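Local coordinates for protein putative oxidoreductase FAD-binding subunit (Sulfolobus tokodaii, PDB 4ZOH) that binds FAD and probably relays electrons within a multisubunit oxidoreductase of the molybdopterin dehydrogenase kind, at residues 58-62 against 72-76; 173-177 against 270-276. All blocks are in the same frame, centred on the assembly; numbering follows the deposited sequence.

Interaction 1 (58-62 against 72-76)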
loop_
_atom_site.group_PDB
_atom_site.type_symbol
_atom_site.label_atom_id
_atom_site.label_comp_id
_atom_site.label_asym_id
_atom_site.label_seq_id
_atom_site.Cartn_x
_atom_site.Cartn_y
_atom_site.Cartn_z
ATOM N N ASN B 58 26.323 -37.593 3.913
ATOM C CA ASN B 58 26.899 -38.899 3.650
ATOM C C ASN B 58 25.738 -39.932 3.458
ATOM O O ASN B 58 26.009 -41.078 3.178
ATOM C CB ASN B 58 27.839 -39.286 4.798
ATOM C CG ASN B 58 27.090 -39.424 6.122
ATOM O OD1 ASN B 58 25.879 -39.244 6.175
ATOM N ND2 ASN B 58 27.803 -39.720 7.191
ATOM N N LEU B 59 24.468 -39.531 3.660
ATOM C CA LEU B 59 23.308 -40.332 3.240
ATOM C C LEU B 59 22.854 -40.111 1.782
ATOM O O LEU B 59 21.812 -40.633 1.351
ATOM C CB LEU B 59 22.115 -40.151 4.167
ATOM C CG LEU B 59 22.387 -40.534 5.611
ATOM C CD1 LEU B 59 21.092 -40.427 6.376
ATOM C CD2 LEU B 59 22.913 -41.974 5.647
ATOM N N SER B 60 23.608 -39.322 1.037
ATOM C CA SER B 60 23.306 -39.183 -0.344
ATOM C C SER B 60 24.494 -39.678 -1.169
ATOM O O SER B 60 25.578 -39.104 -1.085
ATOM C CB SER B 60 22.963 -37.726 -0.640
ATOM O OG SER B 60 22.948 -37.570 -2.025
ATOM N N TYR B 61 24.303 -40.745 -1.948
ATOM C CA TYR B 61 25.410 -41.381 -2.717
ATOM C C TYR B 61 24.945 -42.539 -3.604
ATOM O O TYR B 61 24.030 -43.241 -3.231
ATOM C CB TYR B 61 26.484 -41.884 -1.756
ATOM C CG TYR B 61 25.971 -42.878 -0.745
ATOM C CD1 TYR B 61 25.886 -44.240 -1.066
ATOM C CD2 TYR B 61 25.602 -42.492 0.555
ATOM C CE1 TYR B 61 25.397 -45.181 -0.144
ATOM C CE2 TYR B 61 25.143 -43.450 1.501
ATOM C CZ TYR B 61 25.048 -44.799 1.117
ATOM O OH TYR B 61 24.595 -45.790 1.980
ATOM N N ILE B 62 25.547 -42.707 -4.778
ATOM C CA ILE B 62 25.354 -43.950 -5.592
ATOM C C ILE B 62 26.691 -44.703 -5.573
ATOM O O ILE B 62 27.662 -44.195 -6.082
ATOM C CB ILE B 62 24.960 -43.697 -7.099
ATOM C CG1 ILE B 62 23.674 -42.841 -7.298
ATOM C CG2 ILE B 62 24.847 -45.013 -7.857
ATOM C CD1 ILE B 62 22.532 -43.272 -6.413
ATOM N N GLY B 72 22.390 -44.148 -1.202
ATOM C CA GLY B 72 22.062 -43.479 0.077
ATOM C C GLY B 72 20.594 -43.091 0.117
ATOM O O GLY B 72 20.064 -42.627 -0.902
ATOM N N ALA B 73 19.945 -43.226 1.279
ATOM C CA ALA B 73 18.560 -42.841 1.389
ATOM C C ALA B 73 18.237 -41.393 0.995
ATOM O O ALA B 73 17.113 -41.127 0.610
ATOM C CB ALA B 73 18.006 -43.119 2.781
ATOM N N LEU B 74 19.178 -40.469 1.124
ATOM C CA LEU B 74 18.865 -39.068 0.874
ATOM C C LEU B 74 19.129 -38.724 -0.583
ATOM O O LEU B 74 18.910 -37.578 -0.975
ATOM C CB LEU B 74 19.630 -38.109 1.795
ATOM C CG LEU B 74 19.174 -37.908 3.245
ATOM C CD1 LEU B 74 19.879 -36.673 3.764
ATOM C CD2 LEU B 74 17.689 -37.745 3.433
ATOM N N THR B 75 19.522 -39.713 -1.399
ATOM C CA THR B 75 19.717 -39.491 -2.845
ATOM C C THR B 75 18.404 -39.185 -3.484
ATOM O O THR B 75 17.378 -39.864 -3.223
ATOM C CB THR B 75 20.378 -40.707 -3.501
ATOM O OG1 THR B 75 21.295 -41.223 -2.557
ATOM C CG2 THR B 75 21.164 -40.339 -4.778
ATOM N N THR B 76 18.418 -38.103 -4.264
ATOM C CA THR B 76 17.196 -37.562 -4.870
ATOM C C THR B 76 16.863 -38.317 -6.165
ATOM O O THR B 76 17.756 -38.910 -6.835
ATOM C CB THR B 76 17.363 -36.082 -5.217
ATOM O OG1 THR B 76 18.352 -35.953 -6.236
ATOM C CG2 THR B 76 17.719 -35.146 -3.940
HETATM O O HOH W 1 20.881 -36.668 -4.066
#

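Interaction 2 (173-177 against 270-276)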
loop_
_atom_site.group_PDB
_atom_site.type_symbol
_atom_site.label_atom_id
_atom_site.label_comp_id
_atom_site.label_asym_id
_atom_site.label_seq_id
_atom_site.Cartn_x
_atom_site.Cartn_y
_atom_site.Cartn_z
ATOM N N LYS B 173 18.314 -55.915 -20.259
ATOM C CA LYS B 173 17.480 -54.960 -20.992
ATOM C C LYS B 173 16.355 -54.558 -20.030
ATOM O O LYS B 173 16.093 -55.281 -19.102
ATOM C CB LYS B 173 16.925 -55.581 -22.285
ATOM C CG LYS B 173 17.969 -56.282 -23.196
ATOM C CD LYS B 173 18.727 -55.350 -24.120
ATOM C CE LYS B 173 18.238 -55.519 -25.559
ATOM N NZ LYS B 173 17.911 -54.223 -26.251
ATOM N N PHE B 174 15.702 -53.410 -20.230
ATOM C CA PHE B 174 14.748 -52.888 -19.204
ATOM C C PHE B 174 13.812 -51.878 -19.837
ATOM O O PHE B 174 14.088 -51.332 -20.934
ATOM C CB PHE B 174 15.451 -52.297 -17.942
ATOM C CG PHE B 174 16.477 -51.234 -18.260
ATOM C CD1 PHE B 174 16.104 -49.878 -18.392
ATOM C CD2 PHE B 174 17.812 -51.580 -18.443
ATOM C CE1 PHE B 174 17.053 -48.912 -18.733
ATOM C CE2 PHE B 174 18.768 -50.611 -18.790
ATOM C CZ PHE B 174 18.387 -49.278 -18.945
ATOM N N SER B 175 12.694 -51.670 -19.166
ATOM C CA SER B 175 11.705 -50.655 -19.548
ATOM C C SER B 175 10.824 -50.348 -18.331
ATOM O O SER B 175 10.450 -51.260 -17.599
ATOM C CB SER B 175 10.825 -51.141 -20.703
ATOM O OG SER B 175 10.001 -50.078 -21.163
ATOM N N TYR B 176 10.544 -49.054 -18.075
ATOM C CA TYR B 176 9.479 -48.698 -17.113
ATOM C C TYR B 176 8.391 -48.106 -17.946
ATOM O O TYR B 176 8.662 -47.203 -18.735
ATOM C CB TYR B 176 9.964 -47.720 -16.027
ATOM C CG TYR B 176 8.870 -47.439 -15.019
ATOM C CD1 TYR B 176 8.290 -48.478 -14.305
ATOM C CD2 TYR B 176 8.408 -46.123 -14.782
ATOM C CE1 TYR B 176 7.259 -48.254 -13.426
ATOM C CE2 TYR B 176 7.381 -45.887 -13.857
ATOM C CZ TYR B 176 6.824 -46.969 -13.184
ATOM O OH TYR B 176 5.792 -46.805 -12.287
ATOM N N GLN B 177 7.190 -48.672 -17.849
ATOM C CA GLN B 177 5.989 -48.141 -18.560
ATOM C C GLN B 177 5.078 -47.502 -17.505
ATOM O O GLN B 177 4.732 -48.133 -16.519
ATOM C CB GLN B 177 5.223 -49.274 -19.281
ATOM C CG GLN B 177 6.039 -49.967 -20.395
ATOM C CD GLN B 177 6.284 -49.058 -21.590
ATOM O OE1 GLN B 177 5.428 -48.257 -21.966
ATOM N NE2 GLN B 177 7.454 -49.178 -22.202
ATOM N N ARG B 270 4.018 -53.499 -23.868
ATOM C CA ARG B 270 4.871 -52.324 -24.255
ATOM C C ARG B 270 6.280 -52.505 -23.615
ATOM O O ARG B 270 7.273 -52.334 -24.272
ATOM C CB ARG B 270 4.251 -51.018 -23.772
ATOM C CG ARG B 270 3.094 -50.521 -24.616
ATOM C CD ARG B 270 2.345 -49.409 -23.882
ATOM N NE ARG B 270 1.504 -48.731 -24.862
ATOM C CZ ARG B 270 1.005 -47.496 -24.774
ATOM N NH1 ARG B 270 1.242 -46.709 -23.714
ATOM N NH2 ARG B 270 0.273 -47.045 -25.786
ATOM N N ALA B 271 6.317 -52.994 -22.379
ATOM C CA ALA B 271 7.576 -53.183 -21.617
ATOM C C ALA B 271 8.506 -54.236 -22.255
ATOM O O ALA B 271 9.686 -53.926 -22.545
ATOM C CB ALA B 271 7.258 -53.523 -20.184
ATOM N N ILE B 272 7.963 -55.436 -22.538
ATOM C CA ILE B 272 8.727 -56.504 -23.205
ATOM C C ILE B 272 9.280 -55.955 -24.527
ATOM O O ILE B 272 10.495 -55.961 -24.759
ATOM C CB ILE B 272 7.835 -57.760 -23.407
ATOM C CG1 ILE B 272 7.209 -58.181 -22.113
ATOM C CG2 ILE B 272 8.609 -58.952 -23.921
ATOM C CD1 ILE B 272 6.047 -59.122 -22.318
ATOM N N ILE B 273 8.405 -55.393 -25.352
ATOM C CA ILE B 273 8.808 -54.928 -26.687
ATOM C C ILE B 273 9.808 -53.771 -26.658
ATOM O O ILE B 273 10.725 -53.699 -27.504
ATOM C CB ILE B 273 7.607 -54.591 -27.598
ATOM C CG1 ILE B 273 6.847 -55.887 -28.030
ATOM C CG2 ILE B 273 8.006 -53.757 -28.825
ATOM C CD1 ILE B 273 5.512 -55.609 -28.743
ATOM N N THR B 274 9.610 -52.848 -25.719
ATOM C CA THR B 274 10.555 -51.754 -25.561
ATOM C C THR B 274 11.917 -52.284 -25.084
ATOM O O THR B 274 12.904 -51.992 -25.716
ATOM C CB THR B 274 10.000 -50.682 -24.605
ATOM O OG1 THR B 274 8.855 -50.103 -25.222
ATOM C CG2 THR B 274 11.082 -49.565 -24.309
ATOM N N ALA B 275 11.950 -53.097 -24.026
ATOM C CA ALA B 275 13.218 -53.635 -23.494
ATOM C C ALA B 275 13.906 -54.419 -24.611
ATOM O O ALA B 275 15.073 -54.147 -24.896
ATOM C CB ALA B 275 12.988 -54.514 -22.299
ATOM N N LEU B 276 13.161 -55.302 -25.314
ATOM C CA LEU B 276 13.759 -56.077 -26.436
ATOM C C LEU B 276 14.312 -55.211 -27.556
ATOM O O LEU B 276 15.246 -55.585 -28.206
ATOM C CB LEU B 276 12.764 -57.047 -27.054
ATOM C CG LEU B 276 12.454 -58.157 -26.072
ATOM C CD1 LEU B 276 11.423 -59.045 -26.739
ATOM C CD2 LEU B 276 13.726 -58.910 -25.710
HETATM O O HOH W 2 2.864 -47.112 -21.115
HETATM O O HOH W 3 7.532 -47.506 -24.951
#

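Interaction 1 (58-62 against 72-76)
Y61 sets CG between its own backbone N and carbonyl carbon (chi1 58°), which lays one ring face over G72, while T75 puts OG1 beside its own backbone N (chi1 -36°), where it meets Y61 N. The setting is a type I beta turn, G72 to T75, that leaves the end of strand 68-72 in the FAD-binding domain and packs against the chain running into the neighbouring antiparallel strand 62-64. G72 CA makes a CH-pi contact over the Y61 ring, 3.5 Å from its centroid, and the N of the same glycine also lies above that face. At the edge of the 62-64/68-72 pairing, G72 N donates to Y61 O at 2.8 Å, in the carbonyl plane. Two residues before Y61, L59 O accepts from L74 N at 2.6 Å, the donor tilted 33° from the L59 carbonyl plane, so the turn is tied down at both its first and third residues. L59 CB rests on L74 CG, and I62 CD1 meets T75 CG2 with the two side chains crossing at about a right angle. Beyond the pair, Y61 OH bonds to E163, and T76 caps helix 77-81 through N79 N. Water 1 joins S60 OG to T76 N. T75 OG1 accepts from Y61 N at 3.1 Å.

Interaction 2 (173-177 against 270-276)
Strand 173-177 runs over helix 270-276 with the axes 6.5 Å apart and their directions at 139°, F174 and A275 having the nearest CA atoms; both belong to the CO dehydrogenase flavoprotein C-terminal domain, where the helix packs on an antiparallel sheet. The odd-numbered residues K173, S175 and Q177 point at the helix. K173 bends at chi2, chi3 and chi4, wrapping its chain round A275 O so that NZ donates to it at 3.1 Å, nearly in line with the carbonyl bond. A275 CB packs against the F174 backbone, a close approach that its small methyl permits. S175 OG lies 3.4 Å from T274 CG2 and also accepts from Q177 NE2 on its own strand. Q177, bent at chi2 (-69°), sets CG against A271 CB at 3.8 Å and OE1 against R270 CB. Two waters extend its amide: water 2 bridges OE1 to R270 NH1, at the edge of the guanidinium, and water 3 links NE2 to T274 OG1. R270 NH2 pairs with an acidic side chain of another protein chain. Strand 173-179, outermost in its four-stranded sheet, pairs with 189-198; helix 257-276 covers one side, A275 and I272 reaching L193, while F174 and Y176 face helix 88-93.

Overall arrangement
Interaction 1 and interaction 2 lie in different domains, the FAD-binding domain and the CO dehydrogenase flavoprotein C-terminal domain, and follow one another along the chain. Their centres are 27 Å apart and their nearest atoms about 14 Å, so they do not touch. Interaction 1 is the nearer to the cofactor: the side chain of A73, in the turn of 72-76, is about 4 Å from the bound FAD. In interaction 2 the side chain of Q177 is about 13 Å away, and its helix instead reaches another protein chain through R270. Thus 58-62/72-76 lies beside the FAD, whereas 173-177/270-276 joins sheet to helix in the C-terminal domain.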